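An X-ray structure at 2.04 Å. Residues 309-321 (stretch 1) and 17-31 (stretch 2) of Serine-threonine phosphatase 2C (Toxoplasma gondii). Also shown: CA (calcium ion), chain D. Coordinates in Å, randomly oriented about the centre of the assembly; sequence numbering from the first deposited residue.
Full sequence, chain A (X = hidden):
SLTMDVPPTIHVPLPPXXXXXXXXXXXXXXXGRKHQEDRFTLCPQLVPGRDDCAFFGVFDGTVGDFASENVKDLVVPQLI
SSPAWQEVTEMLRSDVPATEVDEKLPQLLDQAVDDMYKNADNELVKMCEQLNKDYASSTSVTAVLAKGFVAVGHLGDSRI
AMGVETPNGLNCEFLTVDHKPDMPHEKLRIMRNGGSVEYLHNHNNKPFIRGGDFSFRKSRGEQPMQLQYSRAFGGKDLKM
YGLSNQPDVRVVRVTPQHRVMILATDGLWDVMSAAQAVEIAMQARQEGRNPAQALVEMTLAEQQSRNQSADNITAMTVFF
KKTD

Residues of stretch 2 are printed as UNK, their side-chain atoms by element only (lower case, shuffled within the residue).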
# COMPACT_ATOMS: atom_id res chain seq x y z
N SER A 309 11.62 -15.87 13.05
CA SER A 309 10.54 -15.17 13.73
C SER A 309 9.85 -14.39 12.61
O SER A 309 10.51 -13.64 11.88
CB SER A 309 11.11 -14.21 14.77
OG SER A 309 10.07 -13.57 15.50
N ALA A 310 8.55 -14.59 12.46
CA ALA A 310 7.78 -13.92 11.41
C ALA A 310 7.40 -12.47 11.70
O ALA A 310 7.13 -12.09 12.84
CB ALA A 310 6.51 -14.74 11.11
N ASP A 311 7.39 -11.66 10.64
CA ASP A 311 7.02 -10.25 10.76
C ASP A 311 5.49 -10.16 10.76
O ASP A 311 4.82 -11.18 10.57
CB ASP A 311 7.59 -9.50 9.56
CG ASP A 311 7.24 -8.02 9.57
OD1 ASP A 311 7.00 -7.47 10.67
OD2 ASP A 311 7.21 -7.41 8.49
N ASN A 312 4.93 -8.97 10.98
CA ASN A 312 3.47 -8.86 10.90
C ASN A 312 3.21 -9.23 9.44
O ASN A 312 4.02 -8.89 8.56
CB ASN A 312 2.98 -7.41 11.11
CG ASN A 312 3.14 -6.91 12.53
OD1 ASN A 312 3.16 -7.68 13.49
ND2 ASN A 312 3.22 -5.60 12.67
N ILE A 313 2.10 -9.91 9.17
CA ILE A 313 1.77 -10.31 7.81
C ILE A 313 0.32 -9.97 7.53
O ILE A 313 -0.57 -10.33 8.29
CB ILE A 313 1.95 -11.83 7.58
CG1 ILE A 313 3.31 -12.29 8.10
CG2 ILE A 313 1.84 -12.15 6.09
CD1 ILE A 313 3.52 -13.80 8.05
N THR A 314 0.09 -9.28 6.42
CA THR A 314 -1.25 -8.89 6.02
C THR A 314 -1.41 -9.11 4.52
O THR A 314 -0.55 -8.70 3.73
CB THR A 314 -1.53 -7.41 6.35
OG1 THR A 314 -1.55 -7.25 7.77
CG2 THR A 314 -2.86 -6.96 5.77
N ALA A 315 -2.50 -9.75 4.15
CA ALA A 315 -2.78 -10.01 2.74
C ALA A 315 -4.24 -9.70 2.43
O ALA A 315 -5.14 -10.04 3.19
CB ALA A 315 -2.47 -11.47 2.41
N MSE A 316 -4.46 -9.03 1.31
CA MSE A 316 -5.80 -8.67 0.86
C MSE A 316 -5.86 -9.19 -0.57
O MSE A 316 -5.08 -8.77 -1.42
CB MSE A 316 -5.98 -7.14 0.87
CG MSE A 316 -7.37 -6.65 0.46
SE MSE A 316 -7.52 -4.69 0.44
CE MSE A 316 -7.83 -4.41 2.32
N THR A 317 -6.76 -10.13 -0.82
CA THR A 317 -6.92 -10.72 -2.15
C THR A 317 -8.18 -10.22 -2.85
O THR A 317 -9.25 -10.18 -2.26
CB THR A 317 -6.96 -12.27 -2.07
OG1 THR A 317 -7.91 -12.68 -1.07
CG2 THR A 317 -5.59 -12.82 -1.71
N VAL A 318 -8.03 -9.84 -4.11
CA VAL A 318 -9.15 -9.35 -4.90
C VAL A 318 -9.25 -10.12 -6.21
O VAL A 318 -8.32 -10.10 -7.02
CB VAL A 318 -8.98 -7.84 -5.21
CG1 VAL A 318 -10.18 -7.33 -5.99
CG2 VAL A 318 -8.79 -7.05 -3.92
N PHE A 319 -10.36 -10.82 -6.41
CA PHE A 319 -10.55 -11.59 -7.64
C PHE A 319 -11.57 -10.88 -8.52
O PHE A 319 -12.73 -10.71 -8.13
CB PHE A 319 -11.04 -13.00 -7.31
CG PHE A 319 -10.02 -13.84 -6.57
CD1 PHE A 319 -9.13 -14.65 -7.27
CD2 PHE A 319 -9.95 -13.79 -5.18
CE1 PHE A 319 -8.18 -15.41 -6.59
CE2 PHE A 319 -8.99 -14.55 -4.49
CZ PHE A 319 -8.11 -15.36 -5.20
N PHE A 320 -11.13 -10.44 -9.69
CA PHE A 320 -11.99 -9.74 -10.62
C PHE A 320 -13.05 -10.66 -11.21
O PHE A 320 -12.90 -11.88 -11.21
CB PHE A 320 -11.13 -9.14 -11.74
CG PHE A 320 -10.07 -8.19 -11.25
CD1 PHE A 320 -10.42 -6.97 -10.68
CD2 PHE A 320 -8.73 -8.54 -11.34
CE1 PHE A 320 -9.44 -6.10 -10.20
CE2 PHE A 320 -7.74 -7.67 -10.86
CZ PHE A 320 -8.10 -6.45 -10.29
N LYS A 321 -14.13 -10.07 -11.70
CA LYS A 321 -15.21 -10.84 -12.31
C LYS A 321 -15.69 -10.14 -13.57
O LYS A 321 -15.30 -8.97 -13.77
CB LYS A 321 -16.37 -10.99 -11.32
CG LYS A 321 -16.08 -11.95 -10.18
CD LYS A 321 -17.28 -12.19 -9.28
CE LYS A 321 -17.60 -10.98 -8.41
NZ LYS A 321 -18.65 -11.32 -7.41
N UNK A 17 -15.79 -12.70 0.56
CA UNK A 17 -17.03 -11.94 0.38
C UNK A 17 -17.22 -11.52 -1.08
O UNK A 17 -16.33 -10.91 -1.69
c UNK A 17 -17.02 -10.69 1.27
o UNK A 17 -16.81 -11.07 2.64
c UNK A 17 -18.34 -9.94 1.16
N UNK A 18 -18.39 -11.83 -1.64
CA UNK A 18 -18.71 -11.51 -3.03
C UNK A 18 -19.33 -10.13 -3.25
O UNK A 18 -20.32 -9.76 -2.60
c UNK A 18 -19.65 -12.58 -3.61
o UNK A 18 -20.00 -12.28 -4.95
N UNK A 19 -18.75 -9.37 -4.16
CA UNK A 19 -19.23 -8.03 -4.50
C UNK A 19 -19.52 -8.02 -6.00
O UNK A 19 -19.06 -8.89 -6.75
c UNK A 19 -18.61 -6.13 -0.42
c UNK A 19 -17.93 -6.86 -2.64
o UNK A 19 -17.22 -6.64 1.48
c UNK A 19 -16.56 -7.37 -0.69
c UNK A 19 -18.19 -6.97 -4.13
c UNK A 19 -17.47 -6.71 0.13
c UNK A 19 -16.80 -7.44 -2.07
c UNK A 19 -18.83 -6.21 -1.80
N UNK A 20 -20.29 -7.03 -6.47
CA UNK A 20 -20.63 -6.94 -7.89
C UNK A 20 -19.47 -7.13 -8.88
O UNK A 20 -19.55 -7.97 -9.78
c UNK A 20 -22.01 -5.48 -6.70
c UNK A 20 -21.27 -5.57 -7.99
c UNK A 20 -20.99 -5.98 -5.70
N UNK A 21 -18.39 -6.38 -8.69
CA UNK A 21 -17.26 -6.47 -9.61
C UNK A 21 -16.05 -7.27 -9.13
O UNK A 21 -15.04 -7.33 -9.82
c UNK A 21 -16.81 -5.06 -10.02
N UNK A 22 -16.15 -7.91 -7.96
CA UNK A 22 -15.00 -8.66 -7.45
C UNK A 22 -15.31 -9.37 -6.14
O UNK A 22 -16.27 -9.02 -5.45
c UNK A 22 -13.86 -7.69 -7.19
c UNK A 22 -14.96 -4.79 -4.19
c UNK A 22 -14.34 -5.98 -3.82
c UNK A 22 -14.81 -5.47 -6.51
c UNK A 22 -14.19 -6.66 -6.15
c UNK A 22 -13.96 -6.90 -4.79
c UNK A 22 -15.20 -4.53 -5.54
N UNK A 23 -14.48 -10.35 -5.80
CA UNK A 23 -14.62 -11.06 -4.54
C UNK A 23 -13.38 -10.67 -3.75
O UNK A 23 -12.29 -10.55 -4.32
o UNK A 23 -16.87 -12.35 -5.61
c UNK A 23 -14.67 -12.57 -4.75
c UNK A 23 -15.80 -12.99 -5.67
o UNK A 23 -15.62 -13.96 -6.44
N UNK A 24 -13.53 -10.46 -2.45
CA UNK A 24 -12.38 -10.06 -1.66
C UNK A 24 -12.26 -10.79 -0.35
O UNK A 24 -13.24 -11.30 0.20
c UNK A 24 -12.42 -8.56 -1.41
N UNK A 25 -11.03 -10.84 0.15
CA UNK A 25 -10.73 -11.49 1.41
C UNK A 25 -9.56 -10.74 2.02
O UNK A 25 -8.71 -10.22 1.30
c UNK A 25 -10.35 -12.94 1.18
N UNK A 26 -9.53 -10.65 3.35
CA UNK A 26 -8.45 -9.95 4.02
C UNK A 26 -8.10 -10.72 5.28
O UNK A 26 -8.99 -11.07 6.05
c UNK A 26 -10.09 -6.43 3.68
c UNK A 26 -8.86 -8.52 4.45
c UNK A 26 -9.51 -7.78 3.28
c UNK A 26 -7.63 -7.75 4.93
N UNK A 27 -6.82 -10.99 5.48
CA UNK A 27 -6.37 -11.71 6.66
C UNK A 27 -5.06 -11.10 7.15
O UNK A 27 -4.22 -10.70 6.35
c UNK A 27 -6.15 -13.19 6.35
c UNK A 27 -4.65 -15.17 9.24
c UNK A 27 -5.79 -15.60 9.91
c UNK A 27 -4.77 -14.40 8.07
c UNK A 27 -7.16 -14.48 8.26
c UNK A 27 -6.02 -14.05 7.58
c UNK A 27 -7.05 -15.25 9.42
N UNK A 28 -4.89 -11.05 8.46
CA UNK A 28 -3.69 -10.49 9.04
C UNK A 28 -3.25 -11.33 10.24
O UNK A 28 -4.04 -12.06 10.82
c UNK A 28 -3.92 -9.03 9.51
o UNK A 28 -2.67 -8.45 9.92
c UNK A 28 -4.91 -8.98 10.68
N UNK A 29 -1.97 -11.23 10.59
CA UNK A 29 -1.45 -11.97 11.73
C UNK A 29 -0.28 -11.19 12.30
O UNK A 29 0.50 -10.60 11.56
c UNK A 29 -1.00 -13.37 11.29
o UNK A 29 0.15 -14.04 13.27
o UNK A 29 -1.54 -15.28 12.60
c UNK A 29 -0.78 -14.30 12.47
N UNK A 30 -0.16 -11.20 13.63
CA UNK A 30 0.91 -10.48 14.30
C UNK A 30 2.26 -11.14 14.11
O UNK A 30 3.31 -10.49 14.21
c UNK A 30 1.59 -9.32 16.43
c UNK A 30 1.21 -8.87 17.82
c UNK A 30 0.75 -11.69 16.52
c UNK A 30 0.62 -10.33 15.82
N UNK A 31 2.25 -12.43 13.81
CA UNK A 31 3.50 -13.14 13.62
C UNK A 31 4.26 -13.18 14.93
O UNK A 31 3.67 -13.39 15.99
CA CA D . 6.68 -5.27 7.81
O HOH W 1 6.61 -4.79 9.85
O HOH W 2 4.55 -6.17 7.75
O HOH W 3 8.28 -4.25 7.41

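Position 17 carries one carbon bearing an oxygen and a carbon, out of reach of stretch 1: Thr 17. At 18 a carbon then an oxygen, 3.0 Å from Lys 321 NZ, gives Ser 18. Position 19 has a carbon and a six-carbon ring bearing an oxygen, Tyr 19; its backbone O accepts from Lys 321 NZ at 2.6 Å. At 20 three carbons close a ring onto the backbone N: Pro 20. Position 21 has one carbon, pointing away from stretch 1, hence Ala 21; a weak bond runs from Lys 321 N to its O (3.4 Å).

Position 22 shows a carbon and a bare six-carbon ring, with CB 3.9 Å from Val 318 CG1: Phe 22. At 23 the second of two carbons carries two oxygens, one lying 2.7 Å from Lys 321 NZ. This is Asp 23, and the oxygen, OD1, completes a salt bridge. Single carbons mark 24 and 25 as Ala 24 and Ala 25; the CB of Ala 25 lies 3.3 Å from Thr 317 OG1, so this small side chain sits close against the threonine.

Position 26 has four carbons, forked at the first, with one arm two carbons long. That is Ile 26, whose CD1 meets the selenomethionine Met 316 CE at 3.3 Å. A carbon and an unsubstituted six-membered ring at 27 give Phe 27; the end of its side chain leads away from stretch 1. At 28 one carbon bears an oxygen and a carbon, the oxygen 2.7 Å from Thr 314 OG1: Thr 28. Position 29 repeats the two-carbon, two-oxygen pattern, Asp 29, and its OD1 accepts from the backbone N of residue 31 at 2.7 Å. Four carbons forked at the first, with one two-carbon arm, make 30 Ile 30. Position 31 has no side-chain atoms: Gly 31. Its phi of 66° favours glycine, and an ideal CB would fall 2.4 Å from Asp 311 O.

The contact is an antiparallel strand pair, with axes at 167° and 935 Å² buried. Reciprocal backbone bonds define the register: Ala 315 N to Phe 27 O and Phe 319 N to Asp 23 O are both 2.9 Å, with angles of 172° and 171°. Between such pairs, CA-H...O contacts such as Ala 24 CA to Thr 317 O (3.2 Å) bring the chains close. Side chains alternate: Thr 314, Met 316 and Val 318 share one face with Phe 22 and Ile 26, while Thr 317 and Ala 25 occupy the other. Lys 321 anchors one end through its amine. Near the other, Asp 311 OD2 binds calcium at 2.3 Å.

Stretch 2, residues 17-31: TSYPAFDAAIFTDIG
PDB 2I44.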